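Local coordinates for protein multicopper oxidase (Pseudomonas thermotolerans, PDB 6VOW) that probably oxidises phenolic substrates such as lignin-derived compounds at a mononuclear copper and passes the electrons to a copper cluster where oxygen is reduced, at residues A[165-170]-A[219-224]; A[241-246]-A[266-271]; A[383-388]-A[417-422]; A[324-329]-A[377-382]. One frame throughout, in Å; residues are numbered along the deposited sequence.

Interaction 1. Residues A[165-170]-A[219-224]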
# COMPACT_ATOMS: atom_id res chain seq x y z
N HIS A 165 -11.31 14.61 12.83
CA HIS A 165 -11.61 13.21 13.08
C HIS A 165 -10.97 12.46 11.94
O HIS A 165 -10.84 12.98 10.83
CB HIS A 165 -13.10 12.91 13.06
CG HIS A 165 -13.83 13.69 14.07
ND1 HIS A 165 -13.96 13.27 15.39
CD2 HIS A 165 -14.31 14.95 14.02
CE1 HIS A 165 -14.61 14.21 16.06
NE2 HIS A 165 -14.82 15.24 15.26
N GLU A 166 -10.56 11.27 12.27
CA GLU A 166 -9.98 10.36 11.29
C GLU A 166 -10.30 9.00 11.70
O GLU A 166 -10.59 8.77 12.85
CB GLU A 166 -8.46 10.56 11.14
CG GLU A 166 -7.60 10.20 12.33
CD GLU A 166 -6.16 9.94 11.93
OE1 GLU A 166 -5.42 10.91 11.61
OE2 GLU A 166 -5.81 8.74 11.90
N LEU A 167 -10.23 8.09 10.75
CA LEU A 167 -10.51 6.71 10.98
C LEU A 167 -9.66 5.93 10.00
O LEU A 167 -9.66 6.24 8.81
CB LEU A 167 -11.96 6.46 10.62
CG LEU A 167 -12.50 5.10 10.96
CD1 LEU A 167 -12.45 4.86 12.48
CD2 LEU A 167 -13.92 5.06 10.46
N SER A 168 -8.96 4.94 10.50
CA SER A 168 -8.16 4.06 9.69
C SER A 168 -8.94 2.80 9.30
O SER A 168 -9.52 2.14 10.17
CB SER A 168 -6.92 3.62 10.44
OG SER A 168 -6.06 4.72 10.66
N LEU A 169 -8.94 2.49 8.00
CA LEU A 169 -9.67 1.30 7.39
C LEU A 169 -8.69 0.47 6.62
O LEU A 169 -8.22 0.91 5.59
CB LEU A 169 -10.79 1.72 6.42
CG LEU A 169 -12.13 1.80 7.14
CD1 LEU A 169 -12.04 2.54 8.45
CD2 LEU A 169 -13.12 2.48 6.26
N SER A 170 -8.37 -0.70 7.15
CA SER A 170 -7.41 -1.60 6.51
C SER A 170 -8.18 -2.75 5.89
O SER A 170 -8.80 -3.54 6.59
CB SER A 170 -6.40 -2.13 7.54
OG SER A 170 -5.50 -1.11 7.97
N VAL A 219 -14.76 13.75 8.20
CA VAL A 219 -13.93 12.73 8.75
C VAL A 219 -12.99 12.31 7.70
O VAL A 219 -13.38 12.11 6.63
CB VAL A 219 -14.69 11.50 9.21
CG1 VAL A 219 -13.68 10.45 9.66
CG2 VAL A 219 -15.68 11.87 10.34
N ARG A 220 -11.73 12.19 8.04
CA ARG A 220 -10.70 11.68 7.13
C ARG A 220 -10.62 10.18 7.32
O ARG A 220 -10.19 9.70 8.38
CB ARG A 220 -9.41 12.26 7.58
CG ARG A 220 -8.24 11.73 6.84
CD ARG A 220 -7.03 12.33 7.48
NE ARG A 220 -5.89 12.27 6.61
CZ ARG A 220 -4.81 13.01 6.81
NH1 ARG A 220 -4.80 13.88 7.83
NH2 ARG A 220 -3.77 12.91 5.97
N LEU A 221 -11.06 9.46 6.30
CA LEU A 221 -11.01 8.00 6.31
C LEU A 221 -9.76 7.64 5.62
O LEU A 221 -9.54 7.98 4.44
CB LEU A 221 -12.19 7.40 5.50
CG LEU A 221 -13.60 7.71 5.92
CD1 LEU A 221 -14.56 6.94 5.03
CD2 LEU A 221 -13.73 7.29 7.35
N ARG A 222 -8.91 7.00 6.36
CA ARG A 222 -7.62 6.58 5.81
C ARG A 222 -7.86 5.16 5.33
O ARG A 222 -8.16 4.30 6.15
CB ARG A 222 -6.55 6.58 6.93
CG ARG A 222 -6.32 7.94 7.53
CD ARG A 222 -5.38 7.83 8.71
NE ARG A 222 -5.02 9.13 9.34
CZ ARG A 222 -4.13 10.00 8.87
NH1 ARG A 222 -3.54 9.83 7.75
NH2 ARG A 222 -3.85 11.12 9.55
N LEU A 223 -7.74 4.92 4.03
CA LEU A 223 -8.13 3.61 3.43
C LEU A 223 -6.88 2.98 2.95
O LEU A 223 -6.17 3.55 2.10
CB LEU A 223 -9.05 3.85 2.27
CG LEU A 223 -10.45 4.15 2.82
CD1 LEU A 223 -11.23 5.07 1.91
CD2 LEU A 223 -11.18 2.84 2.93
N PHE A 224 -6.59 1.83 3.52
CA PHE A 224 -5.41 1.06 3.20
C PHE A 224 -5.82 -0.28 2.58
O PHE A 224 -6.60 -1.05 3.16
CB PHE A 224 -4.58 0.73 4.44
CG PHE A 224 -4.23 1.90 5.30
CD1 PHE A 224 -5.12 2.39 6.21
CD2 PHE A 224 -2.99 2.47 5.23
CE1 PHE A 224 -4.74 3.43 7.05
CE2 PHE A 224 -2.63 3.56 6.00
CZ PHE A 224 -3.50 3.99 6.97
O HOH W 1 -6.18 14.04 10.33

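Interaction 2. Residues A[241-246]-A[266-271]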
# COMPACT_ATOMS: atom_id res chain seq x y z
N ALA A 241 -18.13 12.76 -0.54
CA ALA A 241 -16.81 12.24 -0.21
C ALA A 241 -15.79 12.85 -1.17
O ALA A 241 -16.06 13.01 -2.36
CB ALA A 241 -16.81 10.71 -0.23
N ARG A 242 -14.68 13.29 -0.61
CA ARG A 242 -13.64 13.94 -1.39
C ARG A 242 -12.31 13.29 -1.17
O ARG A 242 -11.93 12.98 -0.10
CB ARG A 242 -13.54 15.41 -0.99
CG ARG A 242 -14.73 16.17 -1.49
CD ARG A 242 -14.76 17.56 -0.92
NE ARG A 242 -15.48 18.43 -1.83
CZ ARG A 242 -14.94 19.41 -2.59
NH1 ARG A 242 -13.63 19.70 -2.57
NH2 ARG A 242 -15.74 20.12 -3.39
N LEU A 243 -11.60 13.05 -2.24
CA LEU A 243 -10.30 12.54 -2.17
C LEU A 243 -9.37 13.69 -1.81
O LEU A 243 -9.46 14.74 -2.38
CB LEU A 243 -9.96 11.94 -3.51
CG LEU A 243 -10.81 10.69 -3.82
CD1 LEU A 243 -10.53 10.25 -5.25
CD2 LEU A 243 -10.46 9.57 -2.86
N TYR A 244 -8.52 13.47 -0.82
CA TYR A 244 -7.50 14.47 -0.43
C TYR A 244 -6.09 14.04 -0.64
O TYR A 244 -5.16 14.89 -0.66
CB TYR A 244 -7.65 14.82 1.02
CG TYR A 244 -8.60 15.95 1.29
CD1 TYR A 244 -9.93 15.85 0.93
CD2 TYR A 244 -8.16 17.13 1.82
CE1 TYR A 244 -10.82 16.89 1.17
CE2 TYR A 244 -9.00 18.18 2.07
CZ TYR A 244 -10.32 18.05 1.77
OH TYR A 244 -11.10 19.09 2.03
N ALA A 245 -5.89 12.74 -0.71
CA ALA A 245 -4.58 12.19 -0.98
C ALA A 245 -4.63 10.78 -1.48
O ALA A 245 -5.48 9.99 -1.05
CB ALA A 245 -3.74 12.18 0.27
N LEU A 246 -3.64 10.46 -2.30
CA LEU A 246 -3.50 9.10 -2.91
C LEU A 246 -2.09 8.56 -2.71
O LEU A 246 -1.06 9.22 -3.12
CB LEU A 246 -3.80 9.14 -4.38
CG LEU A 246 -4.94 9.98 -4.88
CD1 LEU A 246 -4.90 10.06 -6.43
CD2 LEU A 246 -6.25 9.44 -4.34
N MET A 266 -2.38 0.29 -2.30
CA MET A 266 -2.78 1.65 -2.44
C MET A 266 -3.54 2.14 -1.26
O MET A 266 -4.17 1.42 -0.52
CB MET A 266 -3.61 1.84 -3.71
CG MET A 266 -2.76 1.59 -4.96
SD MET A 266 -3.80 1.58 -6.43
CE MET A 266 -4.01 3.28 -6.83
N ARG A 267 -3.50 3.44 -1.10
CA ARG A 267 -4.19 4.07 0.01
C ARG A 267 -4.80 5.35 -0.48
O ARG A 267 -4.36 5.95 -1.45
CB ARG A 267 -3.16 4.41 1.09
CG ARG A 267 -2.39 3.25 1.67
CD ARG A 267 -1.11 2.96 0.93
NE ARG A 267 -0.08 4.04 0.95
CZ ARG A 267 0.83 4.17 -0.00
NH1 ARG A 267 0.81 3.39 -1.07
NH2 ARG A 267 1.71 5.14 0.06
N ILE A 268 -5.78 5.82 0.26
CA ILE A 268 -6.35 7.11 0.02
C ILE A 268 -6.75 7.70 1.34
O ILE A 268 -7.07 7.00 2.32
CB ILE A 268 -7.66 7.06 -0.87
CG1 ILE A 268 -8.80 6.16 -0.31
CG2 ILE A 268 -7.31 6.58 -2.25
CD1 ILE A 268 -10.01 6.18 -1.21
N ASP A 269 -6.82 9.01 1.34
CA ASP A 269 -7.56 9.72 2.40
C ASP A 269 -8.80 10.18 1.71
O ASP A 269 -8.73 10.88 0.70
CB ASP A 269 -6.84 10.95 2.83
CG ASP A 269 -5.68 10.67 3.75
OD1 ASP A 269 -5.86 9.94 4.75
OD2 ASP A 269 -4.59 11.23 3.50
N LEU A 270 -9.91 9.80 2.30
CA LEU A 270 -11.19 9.99 1.76
C LEU A 270 -11.86 10.81 2.83
O LEU A 270 -12.11 10.28 3.93
CB LEU A 270 -11.85 8.61 1.50
CG LEU A 270 -13.28 8.73 0.96
CD1 LEU A 270 -13.38 9.71 -0.19
CD2 LEU A 270 -13.90 7.44 0.55
N ALA A 271 -12.06 12.10 2.58
CA ALA A 271 -12.84 12.92 3.55
C ALA A 271 -14.29 12.84 3.26
O ALA A 271 -14.72 13.12 2.10
CB ALA A 271 -12.45 14.34 3.50

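Interaction 3. Residues A[383-388]-A[417-422]. With CU (copper (II) ion), chain D.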
# COMPACT_ATOMS: atom_id res chain seq x y z
N LEU A 383 1.35 -5.07 -21.62
CA LEU A 383 1.07 -5.88 -22.79
C LEU A 383 0.24 -7.11 -22.41
O LEU A 383 0.58 -8.25 -22.77
CB LEU A 383 2.36 -6.30 -23.47
CG LEU A 383 3.39 -5.19 -23.72
CD1 LEU A 383 4.58 -5.81 -24.45
CD2 LEU A 383 2.81 -4.02 -24.49
N ALA A 384 -0.87 -6.88 -21.70
CA ALA A 384 -1.80 -7.95 -21.33
C ALA A 384 -3.19 -7.42 -20.98
O ALA A 384 -3.43 -6.20 -20.88
CB ALA A 384 -1.25 -8.81 -20.21
N GLN A 385 -4.10 -8.38 -20.80
CA GLN A 385 -5.46 -8.11 -20.42
C GLN A 385 -5.63 -8.23 -18.90
O GLN A 385 -6.73 -8.49 -18.40
CB GLN A 385 -6.42 -9.03 -21.19
CG GLN A 385 -6.90 -8.48 -22.54
CD GLN A 385 -7.17 -6.96 -22.54
OE1 GLN A 385 -8.31 -6.47 -22.38
NE2 GLN A 385 -6.09 -6.19 -22.70
N TYR A 386 -4.55 -7.95 -18.18
CA TYR A 386 -4.53 -8.12 -16.75
C TYR A 386 -3.97 -6.87 -16.07
O TYR A 386 -2.97 -6.33 -16.52
CB TYR A 386 -3.75 -9.38 -16.47
CG TYR A 386 -4.60 -10.56 -16.94
CD1 TYR A 386 -5.79 -10.85 -16.28
CD2 TYR A 386 -4.26 -11.30 -18.06
CE1 TYR A 386 -6.61 -11.87 -16.71
CE2 TYR A 386 -5.07 -12.33 -18.50
CZ TYR A 386 -6.23 -12.62 -17.80
OH TYR A 386 -7.08 -13.62 -18.13
N GLN A 387 -4.69 -6.34 -15.08
CA GLN A 387 -4.17 -5.08 -14.47
C GLN A 387 -3.04 -5.36 -13.52
O GLN A 387 -3.00 -6.43 -12.90
CB GLN A 387 -5.25 -4.23 -13.82
CG GLN A 387 -5.94 -4.73 -12.57
CD GLN A 387 -7.22 -3.94 -12.35
OE1 GLN A 387 -7.23 -2.68 -12.33
NE2 GLN A 387 -8.33 -4.67 -12.27
N HIS A 388 -2.08 -4.43 -13.41
CA HIS A 388 -0.99 -4.65 -12.48
C HIS A 388 -0.81 -3.38 -11.63
O HIS A 388 -0.63 -2.31 -12.19
CB HIS A 388 0.25 -4.87 -13.29
CG HIS A 388 0.20 -6.09 -14.15
ND1 HIS A 388 -0.06 -7.35 -13.64
CD2 HIS A 388 0.37 -6.25 -15.48
CE1 HIS A 388 -0.06 -8.22 -14.63
NE2 HIS A 388 0.22 -7.58 -15.76
N LEU A 417 -1.93 -0.23 -13.32
CA LEU A 417 -1.71 -0.28 -14.74
C LEU A 417 -2.72 -1.17 -15.40
O LEU A 417 -2.66 -2.41 -15.27
CB LEU A 417 -0.33 -0.80 -15.01
CG LEU A 417 0.14 -0.55 -16.44
CD1 LEU A 417 0.15 0.91 -16.78
CD2 LEU A 417 1.56 -1.17 -16.56
N GLY A 418 -3.67 -0.53 -16.08
CA GLY A 418 -4.82 -1.25 -16.60
C GLY A 418 -4.41 -2.15 -17.71
O GLY A 418 -3.24 -2.17 -18.14
N LYS A 419 -5.43 -2.92 -18.11
CA LYS A 419 -5.40 -3.87 -19.19
C LYS A 419 -5.00 -3.12 -20.42
O LYS A 419 -5.62 -2.11 -20.74
CB LYS A 419 -6.79 -4.39 -19.43
CG LYS A 419 -7.47 -5.15 -18.27
CD LYS A 419 -8.80 -5.70 -18.81
CE LYS A 419 -9.70 -6.41 -17.82
NZ LYS A 419 -8.94 -7.40 -17.01
N ASN A 420 -3.97 -3.60 -21.09
CA ASN A 420 -3.42 -2.96 -22.28
C ASN A 420 -3.15 -1.48 -22.13
O ASN A 420 -3.20 -0.76 -23.10
CB ASN A 420 -4.34 -3.18 -23.47
CG ASN A 420 -4.14 -4.52 -24.15
OD1 ASN A 420 -3.33 -5.37 -23.73
ND2 ASN A 420 -4.93 -4.73 -25.20
N GLU A 421 -2.89 -1.01 -20.93
CA GLU A 421 -2.68 0.41 -20.77
C GLU A 421 -1.19 0.77 -20.99
O GLU A 421 -0.28 0.05 -20.56
CB GLU A 421 -3.18 0.84 -19.38
CG GLU A 421 -2.92 2.30 -19.05
CD GLU A 421 -3.42 2.76 -17.68
OE1 GLU A 421 -4.01 1.97 -16.84
OE2 GLU A 421 -3.21 3.98 -17.46
N THR A 422 -0.94 1.90 -21.66
CA THR A 422 0.42 2.50 -21.63
C THR A 422 0.37 3.81 -20.84
O THR A 422 -0.16 4.80 -21.36
CB THR A 422 1.02 2.80 -23.00
OG1 THR A 422 1.36 1.56 -23.65
CG2 THR A 422 2.28 3.67 -22.87
CU CU D . 0.35 -7.86 -11.73

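Interaction 4. Residues A[324-329]-A[377-382]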
# COMPACT_ATOMS: atom_id res chain seq x y z
N THR A 324 13.66 8.97 -21.20
CA THR A 324 12.69 7.89 -21.05
C THR A 324 13.27 6.47 -20.94
O THR A 324 14.27 6.13 -21.58
CB THR A 324 11.54 7.97 -22.07
OG1 THR A 324 10.90 9.25 -21.99
CG2 THR A 324 10.49 6.85 -21.79
N LEU A 325 12.67 5.68 -20.07
CA LEU A 325 12.87 4.24 -20.06
C LEU A 325 11.54 3.57 -20.23
O LEU A 325 10.54 3.93 -19.61
CB LEU A 325 13.50 3.73 -18.77
CG LEU A 325 14.98 4.08 -18.59
CD1 LEU A 325 15.17 5.58 -18.37
CD2 LEU A 325 15.57 3.28 -17.42
N SER A 326 11.55 2.57 -21.10
CA SER A 326 10.34 1.89 -21.37
C SER A 326 10.42 0.55 -20.75
O SER A 326 11.47 -0.11 -20.78
CB SER A 326 10.10 1.78 -22.84
OG SER A 326 8.69 1.79 -22.97
N PHE A 327 9.31 0.17 -20.15
CA PHE A 327 9.21 -1.08 -19.44
C PHE A 327 7.99 -1.83 -20.01
O PHE A 327 6.89 -1.24 -20.14
CB PHE A 327 9.09 -0.81 -17.93
CG PHE A 327 10.35 -0.25 -17.31
CD1 PHE A 327 10.46 1.10 -17.01
CD2 PHE A 327 11.42 -1.07 -17.03
CE1 PHE A 327 11.62 1.61 -16.43
CE2 PHE A 327 12.59 -0.58 -16.48
CZ PHE A 327 12.70 0.75 -16.17
N ARG A 328 8.21 -3.10 -20.38
CA ARG A 328 7.13 -3.98 -20.89
C ARG A 328 6.71 -5.06 -19.90
O ARG A 328 7.51 -5.89 -19.52
CB ARG A 328 7.56 -4.64 -22.21
CG ARG A 328 7.88 -3.65 -23.35
CD ARG A 328 8.42 -4.37 -24.57
NE ARG A 328 9.48 -5.34 -24.25
CZ ARG A 328 10.74 -5.02 -23.92
NH1 ARG A 328 11.17 -3.76 -23.85
NH2 ARG A 328 11.60 -6.00 -23.67
N PHE A 329 5.42 -5.08 -19.54
CA PHE A 329 4.84 -6.09 -18.62
C PHE A 329 3.84 -6.92 -19.48
O PHE A 329 2.92 -6.32 -19.99
CB PHE A 329 4.06 -5.40 -17.38
CG PHE A 329 4.79 -4.24 -16.70
CD1 PHE A 329 5.46 -4.43 -15.47
CD2 PHE A 329 4.80 -2.95 -17.25
CE1 PHE A 329 6.16 -3.38 -14.85
CE2 PHE A 329 5.50 -1.89 -16.62
CZ PHE A 329 6.17 -2.11 -15.41
N ILE A 377 11.68 9.54 -17.16
CA ILE A 377 10.28 9.22 -17.44
C ILE A 377 10.31 7.73 -17.63
O ILE A 377 11.18 7.25 -18.36
CB ILE A 377 9.74 9.73 -18.81
CG1 ILE A 377 10.11 11.18 -19.12
CG2 ILE A 377 8.24 9.49 -18.94
CD1 ILE A 377 9.28 12.19 -18.41
N PHE A 378 9.38 7.02 -16.98
CA PHE A 378 9.11 5.61 -17.17
C PHE A 378 7.80 5.51 -17.94
O PHE A 378 6.75 6.00 -17.47
CB PHE A 378 8.94 4.91 -15.83
CG PHE A 378 10.23 4.66 -15.09
CD1 PHE A 378 11.41 5.39 -15.33
CD2 PHE A 378 10.26 3.68 -14.13
CE1 PHE A 378 12.57 5.11 -14.60
CE2 PHE A 378 11.39 3.41 -13.42
CZ PHE A 378 12.56 4.11 -13.65
N GLU A 379 7.88 4.94 -19.14
CA GLU A 379 6.73 4.52 -19.88
C GLU A 379 6.39 3.14 -19.38
O GLU A 379 7.20 2.21 -19.48
CB GLU A 379 6.98 4.46 -21.38
CG GLU A 379 5.65 4.36 -22.16
CD GLU A 379 5.82 4.14 -23.67
OE1 GLU A 379 6.25 3.01 -24.06
OE2 GLU A 379 5.49 5.07 -24.47
N LEU A 380 5.21 2.98 -18.85
CA LEU A 380 4.76 1.71 -18.30
C LEU A 380 3.78 1.12 -19.29
O LEU A 380 2.73 1.68 -19.44
CB LEU A 380 4.06 1.96 -16.96
CG LEU A 380 4.87 2.71 -15.90
CD1 LEU A 380 4.07 2.75 -14.64
CD2 LEU A 380 6.13 1.98 -15.60
N ARG A 381 4.16 0.04 -20.00
CA ARG A 381 3.33 -0.64 -21.04
C ARG A 381 2.81 -2.00 -20.52
O ARG A 381 3.58 -2.92 -20.30
CB ARG A 381 4.13 -0.91 -22.36
CG ARG A 381 4.82 0.33 -22.92
CD ARG A 381 5.86 -0.03 -23.97
NE ARG A 381 5.20 -0.67 -25.10
CZ ARG A 381 5.78 -1.49 -25.95
NH1 ARG A 381 7.07 -1.81 -25.85
NH2 ARG A 381 5.04 -2.02 -26.92
N ASN A 382 1.50 -2.12 -20.30
CA ASN A 382 0.91 -3.42 -19.90
C ASN A 382 0.54 -4.07 -21.23
O ASN A 382 -0.43 -3.66 -21.91
CB ASN A 382 -0.32 -3.18 -19.04
CG ASN A 382 -0.86 -4.44 -18.33
OD1 ASN A 382 -0.37 -5.54 -18.49
ND2 ASN A 382 -1.92 -4.25 -17.54

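Interaction 1. Residues A[165-170]-A[219-224]
E166 and R222, side chains on the same sheet face of two neighbouring parallel strands, form the salt bridge of this contact. E166 puts CG between its backbone N and carbonyl carbon (chi1 67°), and its chain then runs extended toward R222. R222 NH2 donates to E166 OE1 at 2.6 Å; the oxygen lies in the guanidinium plane, but the donor meets it from the syn side and 33° out of the carboxylate plane; the two flat groups are turned 51° against each other. The bond from R222 NE to E166 OE2, 2.7 Å, is bent and weak. Over one face of the R222 guanidinium, offset toward its rim, sits R220 NE. Acidic partners probably offset this pairing of like charges: R220 also meets E157 and D269. On the same face S168 sets CB 4.0 Å from CE1 at the edge of the F224 ring, while its OG bonds to E70.

The other face is largely apolar. L167 and L221 lie side by side, pointing the same way, with L221 CD2 3.8 Å from L167 CB. L169 and L223 repeat this, L223 CD2 reaching to 3.7 Å from L169 CB. Between the strands R222 bonds with both backbone groups, its N to L167 O and its O from L169 N, each at 2.7 Å.

In the sheet, strand 200-203 flanks strand 165-174 and strand 267-273 flanks strand 218-225. Strand 210-214 packs on the leucine face through L211 and L213, and strand 151-156 touches S170, R222 and F224 on the other.

Interaction 2. Residues A[241-246]-A[266-271]
D269, whose OD2 lies 3.5 Å from A245 CB, has its other carboxylate oxygen gripped from several directions: OD1 takes a salt bridge from R220 NE and a hydrogen bond from N132 ND2, with R222 NH1 as a long, weak third partner. The backbone of D269 is paired too. Its N donates to A245 O at 2.9 Å, and its O receives Y244 N at 3.0 Å in an almost straight bond.

Between those two bonds strand 240-246 carries one residue more than strand 267-273, a beta bulge centred on Y244, whose psi of -22° departs from the extended strand. A245 N is buried there with no partner in the model. Before the bulge the antiparallel pairing is regular: R242 and A271 exchange two bonds, R242 N to A271 O being 2.7 Å. The Y244 ring comes near the methyl of A271, CE1 to CB 3.8 Å, and its hydroxyl is bonded to P306 O.

The opposite face is greasy. L270 CD1 presses on A241 CB at 3.6 Å. I268 holds CG1 between its backbone N and carbonyl carbon (chi1 57°), and its CD1 meets L243 CD2 at 3.8 Å; its other branch, CG2, meets L246 CD2 at 3.7 Å. Y260 of strand 260-262 touches L243, L246 and I268 on this side.

One face of the strand pair is thus purely hydrocarbon, while the other buries a carboxylate beside R220 and N132, with R222 farther off, an environment that would be expected to keep D269 ionised.

Interaction 3. Residues A[383-388]-A[417-422]
The mononuclear copper site takes its first histidine from the end of loop 383-388, where H388 pairs with L417 as an antiparallel hydrogen-bonded pair. H388 N donates to L417 O at 2.8 Å and L417 N to H388 O at 2.7 Å, the latter donor standing above the carbonyl plane. Beyond this backbone pair the imidazole binds copper through ND1 at 2.0 Å; C439 and H444 complete the ligands. Y386 O lies over one face of the ring, toward its rim.

Farther out, G418 to E421 form a type II turn. The turn brings E421 round, and its extended side chain lets OE1 accept G418 N at 2.6 Å, on the anti side of the carboxylate. At the turn's tip N420 N bonds to A384 O at 2.7 Å. The K419 chain stays extended until its last torsion bends (chi4 -48°), placing NZ 2.8 Å from Q385 O; it crosses the Q385 side chain at about a right angle. The side-chain amides of Q385 and N420 come close without a hydrogen bond, so their orientation is doubtful.

Two histidines and a cysteine around one copper are the mark of the type 1, blue copper centre in the cupredoxin domains of laccases.

Interaction 4. Residues A[324-329]-A[377-382]
R381, F329 and F327 bury the most surface here. R381 lies alongside R328, both pointing the same way, and its chain bends at chi3 (63°), which places NE. R381 NH1 lies 3.2 Å from R328 CD, so it rests on the aliphatic part of its neighbour, and the guanidinium planes stand 52° apart. Nearer its backbone, R381 CD touches S326 OG at 3.5 Å; that hydroxyl also gives a weak bond to E379 OE1, 2.9 Å.

On the other face F327 aims the corner of its ring at F378: F327 CE1 sits over one face of the F378 ring, toward the rim, 3.4 Å from F378 CD2. The pair is oblique, and F437 meets F327 edge-to-face. These strands are parallel neighbours in a cupredoxin-like sheet of the copper-binding C-terminal part, 323-329 at its border and 375-382 next, followed by 422-428.

F329 turns its ring edge to the other strand. R381 O lies near the ring plane, 3.3 Å from F329 CD2, while F329 CE2 approaches L380 CA at 4.0 Å. F329 N donates to that same R381 O at 2.9 Å, in a nearly straight bond, and I390 of strand 388-392 touches the ring.

Overall arrangement
Along the chain, interactions 1 and 2 come first and share one mixed sheet: strand 218-225 of interaction 1 lies beside strand 267-273 of interaction 2, joined by backbone bonds, with centres 9 Å apart. Interactions 3 and 4 belong to the C-terminal part, interaction 4 closing before interaction 3 opens, with centres 12 Å apart; strand 375-382 of interaction 4 runs directly into loop 383-388, and N382 binds the carbonyl oxygen of G418. Interactions 1 and 4 lie on opposite sides of the chain's centre, about 33 Å between centres. R267, in interaction 2, comes within about 7 Å of the Cu-O-Cu linkage. The contacts thus span a sheet in the middle of the chain and the copper-bearing C-terminal part of a probable laccase.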